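Local coordinates for protein GphF Dehydratase 1 (Archangium violaceum, PDB 6MBH) that probably dehydrates a polyketide intermediate in gephyronic acid biosynthesis, in a variant inactive as an olefin isomerase, at residues A70-I75 with I128-L133; D136-L141 with E270-A275; I180-L185 with E241-L246; Q208-L213 with L246-P251; R231-A236 with V274-A279. All coordinates share one frame; numbering follows the deposited sequence.

Interaction 1. Residues A70-I75 with I128-L133; sequences AADTLI and IARRQL
Thr73 with Arg131 and Ile75 with Ala129 form antiparallel hydrogen-bonded pairs, and Leu74 and Arg130 make the non-hydrogen-bonded pair between them. The axes of strands 73-75 and 128-131 come within 4.6 Å, their directions 160° apart. Each hydrogen-bonded pair is closed by two backbone bonds; the shortest, from Thr73 N to Arg131 O, measures 2.8 Å. Leu74 and Arg130 share one face of the sheet, while Thr73, Ile75, Ala129 and Arg131 share the other.

Arg130 and Ile75 give up the most surface. The CG of Arg130 sits between the backbone N and the carbonyl carbon (chi1 74°) and the chain bends again at chi3, which folds the guanidinium back over the neighbouring strand. There CD2 of Leu74 lies over the centre of one guanidinium face, 4.1 Å from CZ of Arg130, and CB of Asp72 meets the edge in its plane. The salt bridge is long and its N-H...O bond weak: Asp72 OD2 stands 3.5 Å from Arg130 NE, with the two planes nearly perpendicular. Weak bonds from the terminal nitrogens to Leu66 O and Asn69 O tie Arg130 to the residues that follow helix 52-65, and that helix, through Leu59 and Ser63, covers Leu74. This is the hot-dog plan, an antiparallel sheet wrapped around a long helix.

On the opposite face CB of Ile75 rests 4.0 Å from CB of Ala129. Farther along, Leu133 crosses Thr73 at about a right angle, its CD1 3.7 Å from Thr73 OG1. One water takes the N-H of Leu133, donates to Ala71 O and hydrogen-bonds to Thr73 OG1.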
# COMPACT_ATOMS: atom_id res chain seq x y z
N ALA A 70 9.71 3.00 20.32
CA ALA A 70 9.52 2.00 19.27
C ALA A 70 8.13 1.37 19.28
O ALA A 70 7.60 1.01 18.20
CB ALA A 70 10.57 0.90 19.42
N ALA A 71 7.54 1.21 20.45
CA ALA A 71 6.22 0.57 20.57
C ALA A 71 5.09 1.51 20.16
O ALA A 71 3.96 1.07 20.14
CB ALA A 71 6.01 0.07 21.97
N ASP A 72 5.39 2.77 19.87
CA ASP A 72 4.31 3.71 19.49
C ASP A 72 3.71 3.27 18.15
O ASP A 72 4.44 2.82 17.31
CB ASP A 72 4.82 5.13 19.27
CG ASP A 72 5.18 5.90 20.52
OD1 ASP A 72 4.98 5.40 21.62
OD2 ASP A 72 5.67 7.00 20.35
N THR A 73 2.42 3.52 17.97
CA THR A 73 1.70 3.20 16.72
C THR A 73 1.97 4.31 15.70
O THR A 73 1.90 5.45 16.08
CB THR A 73 0.20 3.07 16.99
OG1 THR A 73 -0.00 1.95 17.85
CG2 THR A 73 -0.62 2.86 15.75
N LEU A 74 2.30 3.95 14.46
CA LEU A 74 2.48 4.90 13.36
C LEU A 74 1.13 5.12 12.68
O LEU A 74 0.38 4.16 12.45
CB LEU A 74 3.50 4.39 12.35
CG LEU A 74 4.87 4.01 12.90
CD1 LEU A 74 5.73 3.45 11.76
CD2 LEU A 74 5.52 5.25 13.63
N ILE A 75 0.77 6.37 12.39
CA ILE A 75 -0.57 6.68 11.90
C ILE A 75 -0.43 7.50 10.62
O ILE A 75 0.39 8.42 10.57
CB ILE A 75 -1.38 7.43 12.96
CG1 ILE A 75 -1.57 6.56 14.23
CG2 ILE A 75 -2.69 7.88 12.37
CD1 ILE A 75 -1.95 7.31 15.43
N ILE A 128 0.57 12.68 9.01
CA ILE A 128 1.22 11.61 9.80
C ILE A 128 1.10 11.92 11.28
O ILE A 128 1.05 13.09 11.68
CB ILE A 128 2.71 11.40 9.43
CG1 ILE A 128 3.46 12.77 9.47
CG2 ILE A 128 2.86 10.61 8.12
CD1 ILE A 128 4.96 12.63 9.34
N ALA A 129 1.10 10.86 12.09
CA ALA A 129 0.99 10.99 13.54
C ALA A 129 1.60 9.76 14.17
O ALA A 129 1.92 8.78 13.48
CB ALA A 129 -0.46 11.18 14.03
N ARG A 130 1.77 9.81 15.52
CA ARG A 130 2.15 8.59 16.22
C ARG A 130 1.66 8.68 17.65
O ARG A 130 1.57 9.77 18.22
CB ARG A 130 3.67 8.32 16.07
CG ARG A 130 4.63 9.13 16.83
CD ARG A 130 6.04 8.70 16.43
NE ARG A 130 6.50 7.45 17.03
CZ ARG A 130 7.66 6.85 16.76
NH1 ARG A 130 8.50 7.37 15.87
NH2 ARG A 130 7.98 5.70 17.33
N ARG A 131 1.29 7.53 18.23
CA ARG A 131 0.68 7.61 19.56
C ARG A 131 1.02 6.34 20.32
O ARG A 131 1.20 5.31 19.72
CB ARG A 131 -0.84 7.80 19.48
CG ARG A 131 -1.39 8.92 20.39
CD ARG A 131 -1.11 10.33 19.83
NE ARG A 131 -1.82 10.60 18.57
CZ ARG A 131 -1.55 11.62 17.75
NH1 ARG A 131 -0.56 12.47 18.01
NH2 ARG A 131 -2.26 11.78 16.64
N GLN A 132 1.15 6.43 21.63
CA GLN A 132 1.30 5.24 22.46
C GLN A 132 -0.10 4.75 22.74
O GLN A 132 -0.85 5.39 23.49
CB GLN A 132 2.05 5.59 23.75
CG GLN A 132 1.58 6.94 24.39
CD GLN A 132 2.39 7.39 25.63
OE1 GLN A 132 1.98 7.17 26.81
NE2 GLN A 132 3.50 8.08 25.38
N LEU A 133 -0.46 3.64 22.16
CA LEU A 133 -1.81 3.12 22.31
C LEU A 133 -1.77 2.03 23.37
O LEU A 133 -0.71 1.62 23.83
CB LEU A 133 -2.37 2.62 20.96
CG LEU A 133 -2.59 3.69 19.84
CD1 LEU A 133 -3.36 3.20 18.62
CD2 LEU A 133 -3.18 5.00 20.35
O HOH W 1 1.00 1.64 20.51

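Interaction 2. Residues D136-L141 with E270-A275; sequences DATGQL and EGRLVA
The methyl CG2 of Thr138 sits over one face of the Arg272 guanidinium, offset toward the rim and 3.4 Å from NH2 of Arg272. Two torsions bring this about: CG of Arg272 lies opposite the backbone N (chi1 -165°), and a bend at chi3 then swings the planar group beneath the methyl. On the way out, CG of Arg272 packs 3.7 Å from CB of Asp136, whose carboxylate faces Arg235 at a separation too short to be taken literally. Replacing Arg272 by alanine strips away the guanidinium platform, and the Thr138 methyl and Asp136 CB are then likely to lose their cover. Gln140 is bent at chi2, which folds its amide back so that NE2 donates to Thr138 O of its own loop at 3.2 Å.

The backbones are joined by Gly139 N to Glu270 O and by Gln140 N to Gly271 O, and a water bridges Ala137 O and Leu273 N. Gly271, with positive phi, lies so close that a side chain there would collide with Gly139 N. Asp268 OD1 accepts from Arg272 N and, weakly, from Glu270 N. The chain between strands 121-131 and 147-148 thus lies along the turn of a beta-hairpin, strands 259-267 and 273-284, with a classic beta bulge in which Val274 and Ala275 together stand opposite Leu266.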
# COMPACT_ATOMS: atom_id res chain seq x y z
N ASP A 136 -1.64 -4.44 22.92
CA ASP A 136 -2.40 -5.35 22.06
C ASP A 136 -2.26 -6.80 22.55
O ASP A 136 -1.14 -7.31 22.66
CB ASP A 136 -1.93 -5.20 20.62
CG ASP A 136 -1.94 -3.73 20.19
OD1 ASP A 136 -0.85 -3.14 20.03
OD2 ASP A 136 -3.04 -3.17 20.08
N ALA A 137 -3.38 -7.43 22.88
CA ALA A 137 -3.37 -8.81 23.35
C ALA A 137 -3.15 -9.76 22.16
O ALA A 137 -3.50 -9.45 21.04
CB ALA A 137 -4.70 -9.18 23.99
N THR A 138 -2.68 -10.99 22.47
CA THR A 138 -2.65 -11.99 21.40
C THR A 138 -4.06 -12.58 21.19
O THR A 138 -4.95 -12.39 22.01
CB THR A 138 -1.71 -13.13 21.73
OG1 THR A 138 -2.18 -13.71 22.93
CG2 THR A 138 -0.28 -12.64 21.90
N GLY A 139 -4.22 -13.36 20.12
CA GLY A 139 -5.44 -14.18 20.04
C GLY A 139 -6.69 -13.44 19.60
O GLY A 139 -7.82 -13.88 19.91
N GLN A 140 -6.55 -12.30 18.93
CA GLN A 140 -7.68 -11.43 18.58
C GLN A 140 -8.26 -11.60 17.17
O GLN A 140 -9.23 -10.90 16.83
CB GLN A 140 -7.25 -9.96 18.77
CG GLN A 140 -6.85 -9.73 20.26
CD GLN A 140 -8.00 -10.01 21.24
OE1 GLN A 140 -9.06 -9.40 21.15
NE2 GLN A 140 -7.80 -10.97 22.15
N LEU A 141 -7.76 -12.54 16.36
CA LEU A 141 -8.28 -12.68 14.99
C LEU A 141 -9.68 -13.30 15.07
O LEU A 141 -9.83 -14.36 15.66
CB LEU A 141 -7.40 -13.60 14.18
CG LEU A 141 -7.87 -13.96 12.76
CD1 LEU A 141 -7.69 -12.70 11.85
CD2 LEU A 141 -7.05 -15.06 12.21
N GLU A 270 0.26 -14.96 15.92
CA GLU A 270 -0.28 -15.20 17.26
C GLU A 270 -1.59 -14.43 17.52
O GLU A 270 -2.13 -14.52 18.64
CB GLU A 270 0.74 -14.83 18.36
CG GLU A 270 2.05 -15.62 18.30
CD GLU A 270 3.04 -15.18 19.38
OE1 GLU A 270 3.08 -15.80 20.44
OE2 GLU A 270 3.77 -14.22 19.18
N GLY A 271 -2.12 -13.74 16.49
CA GLY A 271 -3.37 -12.99 16.58
C GLY A 271 -3.27 -11.66 17.27
O GLY A 271 -4.29 -11.12 17.70
N ARG A 272 -2.06 -11.09 17.40
CA ARG A 272 -1.95 -9.72 17.92
C ARG A 272 -2.19 -8.78 16.73
O ARG A 272 -1.71 -9.03 15.65
CB ARG A 272 -0.57 -9.50 18.50
CG ARG A 272 -0.39 -8.31 19.36
CD ARG A 272 1.05 -8.26 19.94
NE ARG A 272 1.67 -9.56 20.25
CZ ARG A 272 2.15 -9.90 21.44
NH1 ARG A 272 2.05 -9.07 22.49
NH2 ARG A 272 2.75 -11.09 21.60
N LEU A 273 -2.91 -7.69 16.95
CA LEU A 273 -3.16 -6.77 15.84
C LEU A 273 -1.87 -6.06 15.41
O LEU A 273 -1.15 -5.53 16.27
CB LEU A 273 -4.20 -5.75 16.30
CG LEU A 273 -4.69 -4.68 15.33
CD1 LEU A 273 -5.42 -5.26 14.12
CD2 LEU A 273 -5.61 -3.68 16.11
N VAL A 274 -1.60 -6.03 14.08
CA VAL A 274 -0.41 -5.41 13.50
C VAL A 274 -0.76 -4.09 12.84
O VAL A 274 -0.02 -3.09 12.95
CB VAL A 274 0.23 -6.39 12.48
CG1 VAL A 274 1.24 -5.67 11.56
CG2 VAL A 274 0.99 -7.50 13.29
N ALA A 275 -1.90 -4.06 12.15
CA ALA A 275 -2.24 -2.86 11.40
C ALA A 275 -3.74 -2.80 11.19
O ALA A 275 -4.43 -3.83 11.05
CB ALA A 275 -1.54 -2.81 10.05
O HOH W 2 -4.23 -7.32 19.44

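Interaction 3. Residues I180-L185 with E241-L246; sequences IGHVCL and EVRVHL
Gly181 with Val244 and Val183 with Val242 are the hydrogen-bonded pairs of two antiparallel strands, 180-184 and 241-246, whose axes approach to 4.6 Å. They belong to the curved antiparallel sheet of a hot-dog fold, with helix 200-214 against its concave side: Val183 touches Ala205 of that helix. On the same side CB of Val183 meets CG2 of Val242 at 4.0 Å. Gly181 leaves room for CG1 of Val244, which a beta carbon would press tightly.

The other face carries most of the polar side chains. His182, with CG opposite its backbone N (chi1 176°), extends toward Glu241, and its NE2 donates to Glu241 OE2 at 2.7 Å. The oxygen lies almost in the ring plane and is met on its anti lone pair, away from the other oxygen. Ring and carboxylate are only 17° from coplanar, so this single bond joins two groups edge to edge. Val242 O also lies at the ring edge. Over one face of the ring comes Arg243, with NH1 3.8 Å from His182 CG and the planes 33° apart. The carboxylate would probably favour a protonated imidazole, while the nearby guanidinium would tend to oppose it.

SG of Cys184 flanks the same carboxylate, 3.6 Å from CD of Glu241. At the far end, where His245 NE2 is hydrogen-bonded to Glu178, CD1 of Ile180 rests 3.8 Å from CD2 of His245.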
# COMPACT_ATOMS: atom_id res chain seq x y z
N ILE A 180 -11.46 -13.68 5.72
CA ILE A 180 -10.16 -13.79 6.37
C ILE A 180 -9.18 -14.38 5.38
O ILE A 180 -9.44 -15.45 4.81
CB ILE A 180 -10.22 -14.70 7.61
CG1 ILE A 180 -11.29 -14.24 8.61
CG2 ILE A 180 -8.83 -14.71 8.24
CD1 ILE A 180 -10.76 -13.42 9.68
N GLY A 181 -8.05 -13.70 5.19
CA GLY A 181 -7.00 -14.15 4.29
C GLY A 181 -5.74 -14.48 5.09
O GLY A 181 -5.56 -14.04 6.24
N HIS A 182 -4.88 -15.33 4.53
CA HIS A 182 -3.56 -15.62 5.08
C HIS A 182 -2.58 -15.18 4.01
O HIS A 182 -2.71 -15.59 2.85
CB HIS A 182 -3.43 -17.12 5.32
CG HIS A 182 -2.08 -17.53 5.79
ND1 HIS A 182 -1.62 -18.83 5.70
CD2 HIS A 182 -1.10 -16.83 6.40
CE1 HIS A 182 -0.38 -18.89 6.18
NE2 HIS A 182 -0.06 -17.70 6.65
N VAL A 183 -1.72 -14.22 4.34
CA VAL A 183 -0.79 -13.60 3.41
C VAL A 183 0.62 -13.90 3.92
O VAL A 183 0.89 -13.73 5.11
CB VAL A 183 -1.06 -12.09 3.35
CG1 VAL A 183 0.14 -11.40 2.72
CG2 VAL A 183 -2.36 -11.86 2.51
N CYS A 184 1.51 -14.41 3.05
CA CYS A 184 2.88 -14.71 3.46
C CYS A 184 3.85 -14.27 2.36
O CYS A 184 3.65 -14.64 1.19
CB CYS A 184 3.04 -16.21 3.69
SG CYS A 184 4.58 -16.70 4.51
N LEU A 185 4.89 -13.49 2.70
CA LEU A 185 5.96 -13.23 1.74
C LEU A 185 6.99 -14.35 1.72
O LEU A 185 7.31 -14.97 2.73
CB LEU A 185 6.67 -11.92 2.08
CG LEU A 185 5.75 -10.71 2.23
CD1 LEU A 185 6.66 -9.58 2.73
CD2 LEU A 185 5.10 -10.33 0.88
N GLU A 241 4.34 -11.91 7.45
CA GLU A 241 3.28 -12.92 7.36
C GLU A 241 2.17 -12.44 8.29
O GLU A 241 2.45 -12.11 9.45
CB GLU A 241 3.79 -14.32 7.78
CG GLU A 241 2.74 -15.44 7.53
CD GLU A 241 3.21 -16.86 7.86
OE1 GLU A 241 4.30 -17.02 8.47
OE2 GLU A 241 2.44 -17.82 7.53
N VAL A 242 0.93 -12.39 7.77
CA VAL A 242 -0.22 -11.97 8.57
C VAL A 242 -1.44 -12.83 8.22
O VAL A 242 -1.54 -13.40 7.13
CB VAL A 242 -0.58 -10.47 8.38
CG1 VAL A 242 0.55 -9.52 8.87
CG2 VAL A 242 -0.92 -10.13 6.88
N ARG A 243 -2.44 -12.75 9.11
CA ARG A 243 -3.80 -13.12 8.77
C ARG A 243 -4.62 -11.84 8.79
O ARG A 243 -4.44 -11.01 9.68
CB ARG A 243 -4.39 -14.15 9.76
CG ARG A 243 -3.72 -15.53 9.59
CD ARG A 243 -4.46 -16.67 10.36
NE ARG A 243 -3.58 -17.83 10.54
CZ ARG A 243 -3.52 -18.86 9.69
NH1 ARG A 243 -4.28 -18.88 8.60
NH2 ARG A 243 -2.68 -19.86 9.92
N VAL A 244 -5.42 -11.63 7.75
CA VAL A 244 -6.10 -10.35 7.58
C VAL A 244 -7.61 -10.56 7.59
O VAL A 244 -8.14 -11.46 6.93
CB VAL A 244 -5.64 -9.65 6.28
CG1 VAL A 244 -5.76 -10.56 5.06
CG2 VAL A 244 -6.43 -8.35 6.05
N HIS A 245 -8.31 -9.72 8.33
CA HIS A 245 -9.76 -9.72 8.38
C HIS A 245 -10.20 -8.52 7.56
O HIS A 245 -9.70 -7.40 7.77
CB HIS A 245 -10.28 -9.56 9.81
CG HIS A 245 -11.78 -9.54 9.89
ND1 HIS A 245 -12.47 -8.83 10.85
CD2 HIS A 245 -12.71 -10.23 9.19
CE1 HIS A 245 -13.77 -9.04 10.69
NE2 HIS A 245 -13.95 -9.87 9.68
N LEU A 246 -11.09 -8.73 6.61
CA LEU A 246 -11.48 -7.60 5.77
C LEU A 246 -13.00 -7.55 5.62
O LEU A 246 -13.60 -8.54 5.69
CB LEU A 246 -10.83 -7.72 4.39
CG LEU A 246 -10.99 -9.06 3.72
CD1 LEU A 246 -11.22 -8.91 2.24
CD2 LEU A 246 -9.79 -9.95 4.00

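Interaction 4. Residues Q208-L213 with L246-P251; sequences QCVFAL and LRLHPP
Leu246 meets the helix segment 208-213 with both of its methyl groups and buries more surface here than any other residue. Its CG occupies the position between backbone N and carbonyl carbon (chi1 50°), which lifts the two methyls off the strand and onto the helix. CD1 does most of the touching. It reaches CD2 of Leu213 tip to tip at 3.7 Å, and it also lies 3.9 Å from CG2 of Val210, a side chain that slides past Leu246 in the opposite direction. CD2, the other branch, turns back along the helix to CB of Cys209 at 3.8 Å. Leu246 therefore fits among Cys209, Val210 and Leu213, at positions i, i+1 and i+4, which fall on one side of the helix.

Leu248 repeats the approach two residues farther on, the residue between them, Arg247, pointing away from the helix. With its CG opposite the backbone N, Leu248 sends CD1 obliquely across Val210, 3.9 Å from CG1. Leu213, the third large contributor, is the helix residue that closes this group at its C-terminal end.

The contact is wholly apolar. Helix and strand axes pass 9.1 Å apart at 42°, a separation bridged by aliphatic side chains from both sides. Around them, Val210 also packs on Ala262 and Leu264 of strand 259-267, and Cys209 on Ile169 and Leu172 of strand 169-175. A long helix held by aliphatic residues in the concave side of a curved antiparallel sheet is the hallmark of the hot-dog fold.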
# COMPACT_ATOMS: atom_id res chain seq x y z
N GLN A 208 -5.40 -7.12 -2.28
CA GLN A 208 -5.85 -8.09 -3.27
C GLN A 208 -6.90 -9.05 -2.71
O GLN A 208 -7.70 -9.60 -3.47
CB GLN A 208 -4.65 -8.88 -3.83
CG GLN A 208 -3.78 -8.03 -4.85
CD GLN A 208 -2.92 -8.95 -5.69
OE1 GLN A 208 -3.42 -9.89 -6.30
NE2 GLN A 208 -1.59 -8.69 -5.73
N CYS A 209 -6.90 -9.30 -1.39
CA CYS A 209 -8.01 -10.07 -0.80
C CYS A 209 -9.35 -9.35 -1.04
O CYS A 209 -10.38 -9.99 -1.31
CB CYS A 209 -7.81 -10.23 0.72
SG CYS A 209 -6.44 -11.38 1.04
N VAL A 210 -9.34 -8.02 -0.92
CA VAL A 210 -10.55 -7.24 -1.23
C VAL A 210 -10.90 -7.41 -2.71
O VAL A 210 -12.08 -7.62 -3.05
CB VAL A 210 -10.38 -5.74 -0.85
CG1 VAL A 210 -11.75 -4.98 -1.09
CG2 VAL A 210 -9.92 -5.59 0.68
N PHE A 211 -9.89 -7.27 -3.61
CA PHE A 211 -10.14 -7.47 -5.04
C PHE A 211 -10.79 -8.83 -5.28
O PHE A 211 -11.64 -8.97 -6.16
CB PHE A 211 -8.85 -7.38 -5.87
CG PHE A 211 -8.11 -6.11 -5.71
CD1 PHE A 211 -8.77 -4.96 -5.23
CD2 PHE A 211 -6.80 -6.00 -6.18
CE1 PHE A 211 -8.06 -3.74 -5.14
CE2 PHE A 211 -6.10 -4.80 -6.08
CZ PHE A 211 -6.72 -3.68 -5.56
N ALA A 212 -10.27 -9.88 -4.62
CA ALA A 212 -10.79 -11.23 -4.86
C ALA A 212 -12.27 -11.31 -4.49
O ALA A 212 -13.03 -12.07 -5.13
CB ALA A 212 -10.01 -12.29 -4.06
N LEU A 213 -12.69 -10.60 -3.43
CA LEU A 213 -14.13 -10.61 -3.14
C LEU A 213 -14.89 -9.86 -4.24
O LEU A 213 -15.98 -10.30 -4.69
CB LEU A 213 -14.42 -9.96 -1.80
CG LEU A 213 -14.55 -10.82 -0.54
CD1 LEU A 213 -13.57 -11.98 -0.45
CD2 LEU A 213 -14.47 -9.84 0.67
N LEU A 246 -11.09 -8.73 6.61
CA LEU A 246 -11.48 -7.60 5.77
C LEU A 246 -13.00 -7.55 5.62
O LEU A 246 -13.60 -8.54 5.69
CB LEU A 246 -10.83 -7.72 4.39
CG LEU A 246 -10.99 -9.06 3.72
CD1 LEU A 246 -11.22 -8.91 2.24
CD2 LEU A 246 -9.79 -9.95 4.00
N ARG A 247 -13.51 -6.36 5.37
CA ARG A 247 -14.95 -6.20 5.20
C ARG A 247 -15.20 -5.22 4.06
O ARG A 247 -14.69 -4.08 4.09
CB ARG A 247 -15.62 -5.71 6.49
CG ARG A 247 -17.09 -5.47 6.34
CD ARG A 247 -17.65 -4.91 7.61
NE ARG A 247 -17.76 -5.95 8.65
CZ ARG A 247 -16.93 -6.11 9.69
NH1 ARG A 247 -15.88 -5.30 9.88
NH2 ARG A 247 -17.15 -7.10 10.54
N LEU A 248 -15.92 -5.69 3.04
CA LEU A 248 -16.28 -4.84 1.91
C LEU A 248 -17.60 -4.15 2.23
O LEU A 248 -18.55 -4.80 2.69
CB LEU A 248 -16.40 -5.66 0.62
CG LEU A 248 -16.78 -4.96 -0.69
CD1 LEU A 248 -15.56 -4.13 -1.14
CD2 LEU A 248 -17.10 -6.05 -1.68
N HIS A 249 -17.63 -2.82 2.08
CA HIS A 249 -18.88 -2.12 2.39
C HIS A 249 -19.94 -2.47 1.35
O HIS A 249 -19.61 -2.81 0.23
CB HIS A 249 -18.66 -0.60 2.38
CG HIS A 249 -17.84 -0.10 3.52
ND1 HIS A 249 -17.83 1.24 3.89
CD2 HIS A 249 -16.96 -0.73 4.34
CE1 HIS A 249 -17.00 1.40 4.90
NE2 HIS A 249 -16.46 0.22 5.20
N PRO A 250 -21.23 -2.38 1.69
CA PRO A 250 -22.27 -2.70 0.70
C PRO A 250 -22.13 -1.82 -0.53
O PRO A 250 -22.03 -0.58 -0.39
CB PRO A 250 -23.59 -2.41 1.44
CG PRO A 250 -23.24 -2.53 2.88
CD PRO A 250 -21.78 -2.10 3.02
N PRO A 251 -22.05 -2.41 -1.72
CA PRO A 251 -21.85 -1.62 -2.94
C PRO A 251 -23.14 -0.97 -3.39
O PRO A 251 -24.24 -1.36 -2.99
CB PRO A 251 -21.38 -2.64 -3.97
CG PRO A 251 -21.83 -3.93 -3.48
CD PRO A 251 -21.82 -3.84 -1.96

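Interaction 5. Residues R231-A236 with V274-A279; sequences RIELRA and VASVDA
Glu233, whose CB lies 3.5 Å from Ser276 OG across the strands, holds its carboxylate between two guanidinium groups. They stand on one face of the hot-dog sheet, where strands 231-234 and 274-279 run antiparallel. The carboxylate carbon meets the edge of Arg231 in plane, and NE there donates to Glu233 OE2 at 2.8 Å, on the anti lone pair. The other oxygen, OE1, takes a longer bond of 3.3 Å from NH2 of Arg235, 21° out of the guanidinium plane. A water lies in plane at the edge of Arg235, accepting from NE, donating to Glu233 O and hydrogen-bonding to Ser276 OG.

Arg231-Asp278 and Glu233-Ser276 are hydrogen-bonded pairs, though the bond from Arg231 N to Asp278 O is weak. NH1 of Arg231 has a second partner in Glu77; Asp136 neighbours Arg235 in doubtful geometry. With a glutamine in place of Glu233 the charge between the arginines is lost, and Arg231 and Arg235 would probably be held less firmly toward each other.

The opposite face is aliphatic: CG1 of Ile232 meets CG2 of Val277, and Ile232 and Leu234 pack on helix 52-65. CG of Leu234 is opposite its backbone N (chi1 -174°), which brings CD1 to 3.8 Å from CB of Ala275.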
# COMPACT_ATOMS: atom_id res chain seq x y z
N ARG A 231 -7.67 6.14 7.42
CA ARG A 231 -6.66 6.01 8.48
C ARG A 231 -5.93 4.69 8.31
O ARG A 231 -6.54 3.67 8.02
CB ARG A 231 -7.34 6.06 9.87
CG ARG A 231 -6.43 5.90 11.03
CD ARG A 231 -7.29 6.00 12.36
NE ARG A 231 -6.49 6.48 13.45
CZ ARG A 231 -6.28 7.78 13.71
NH1 ARG A 231 -6.81 8.70 12.90
NH2 ARG A 231 -5.53 8.16 14.75
N ILE A 232 -4.61 4.71 8.54
CA ILE A 232 -3.82 3.49 8.69
C ILE A 232 -3.12 3.59 10.03
O ILE A 232 -2.53 4.63 10.33
CB ILE A 232 -2.77 3.33 7.57
CG1 ILE A 232 -3.43 3.17 6.24
CG2 ILE A 232 -1.94 2.09 7.80
CD1 ILE A 232 -2.40 3.51 5.08
N GLU A 233 -3.23 2.55 10.86
CA GLU A 233 -2.48 2.53 12.14
C GLU A 233 -1.58 1.30 12.07
O GLU A 233 -2.07 0.20 11.79
CB GLU A 233 -3.39 2.43 13.38
CG GLU A 233 -4.27 3.63 13.66
CD GLU A 233 -5.16 3.46 14.90
OE1 GLU A 233 -5.10 2.39 15.52
OE2 GLU A 233 -5.90 4.43 15.24
N LEU A 234 -0.27 1.46 12.30
CA LEU A 234 0.66 0.33 12.31
C LEU A 234 1.25 0.13 13.70
O LEU A 234 1.92 1.02 14.22
CB LEU A 234 1.80 0.57 11.33
CG LEU A 234 2.76 -0.61 11.15
CD1 LEU A 234 2.07 -1.80 10.42
CD2 LEU A 234 3.98 -0.21 10.32
N ARG A 235 1.02 -1.05 14.27
CA ARG A 235 1.43 -1.36 15.67
C ARG A 235 2.70 -2.19 15.75
O ARG A 235 3.22 -2.30 16.85
CB ARG A 235 0.33 -2.13 16.39
CG ARG A 235 -0.98 -1.38 16.47
CD ARG A 235 -2.05 -2.07 17.25
NE ARG A 235 -3.24 -1.26 17.14
CZ ARG A 235 -3.92 -0.76 18.15
NH1 ARG A 235 -3.68 -1.15 19.39
NH2 ARG A 235 -4.84 0.15 17.93
N ALA A 236 3.12 -2.82 14.67
CA ALA A 236 4.35 -3.65 14.67
C ALA A 236 5.03 -3.44 13.32
O ALA A 236 4.31 -3.33 12.36
CB ALA A 236 3.99 -5.08 14.88
N VAL A 274 -1.60 -6.03 14.08
CA VAL A 274 -0.41 -5.41 13.50
C VAL A 274 -0.76 -4.09 12.84
O VAL A 274 -0.02 -3.09 12.95
CB VAL A 274 0.23 -6.39 12.48
CG1 VAL A 274 1.24 -5.67 11.56
CG2 VAL A 274 0.99 -7.50 13.29
N ALA A 275 -1.90 -4.06 12.15
CA ALA A 275 -2.24 -2.86 11.40
C ALA A 275 -3.74 -2.80 11.19
O ALA A 275 -4.43 -3.83 11.05
CB ALA A 275 -1.54 -2.81 10.05
N SER A 276 -4.23 -1.57 11.07
CA SER A 276 -5.64 -1.40 10.70
C SER A 276 -5.72 -0.40 9.56
O SER A 276 -4.96 0.58 9.54
CB SER A 276 -6.48 -0.98 11.91
OG SER A 276 -5.99 0.23 12.42
N VAL A 277 -6.62 -0.64 8.60
CA VAL A 277 -6.88 0.27 7.47
C VAL A 277 -8.36 0.59 7.50
O VAL A 277 -9.19 -0.32 7.37
CB VAL A 277 -6.51 -0.37 6.12
CG1 VAL A 277 -6.82 0.59 4.96
CG2 VAL A 277 -5.02 -0.74 6.14
N ASP A 278 -8.71 1.88 7.73
CA ASP A 278 -10.11 2.29 7.80
C ASP A 278 -10.47 2.99 6.50
O ASP A 278 -9.81 3.97 6.12
CB ASP A 278 -10.35 3.24 8.96
CG ASP A 278 -10.07 2.57 10.30
OD1 ASP A 278 -10.28 1.34 10.40
OD2 ASP A 278 -9.68 3.28 11.24
N ALA A 279 -11.55 2.49 5.86
CA ALA A 279 -12.20 3.16 4.73
C ALA A 279 -11.20 3.39 3.61
O ALA A 279 -11.01 4.51 3.13
CB ALA A 279 -12.85 4.44 5.19
O HOH W 3 -3.64 -1.13 14.20

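The five contacts follow the antiparallel sheet of the double hot-dog. Interactions 1 and 5, with centres 10 Å apart, are joined where Leu74 O probably accepts from Leu234 N at 2.8 Å, strands 73-81 and 224-234 being neighbours. Interaction 5 shares Val274 and Ala275 with interaction 2, and Leu273 CD2 packs 3.5 Å from Arg235 NE between them. Interaction 2 reaches interaction 3 by Leu141, whose CD2 is 3.6 Å from Arg243 CD. Leu246 belongs to both interactions 3 and 4, facing helix 200-214. The ends of the series, interactions 1 and 4, have centres 27 Å apart; the contacts form a touching series 1-5-2-3-4 across the strands.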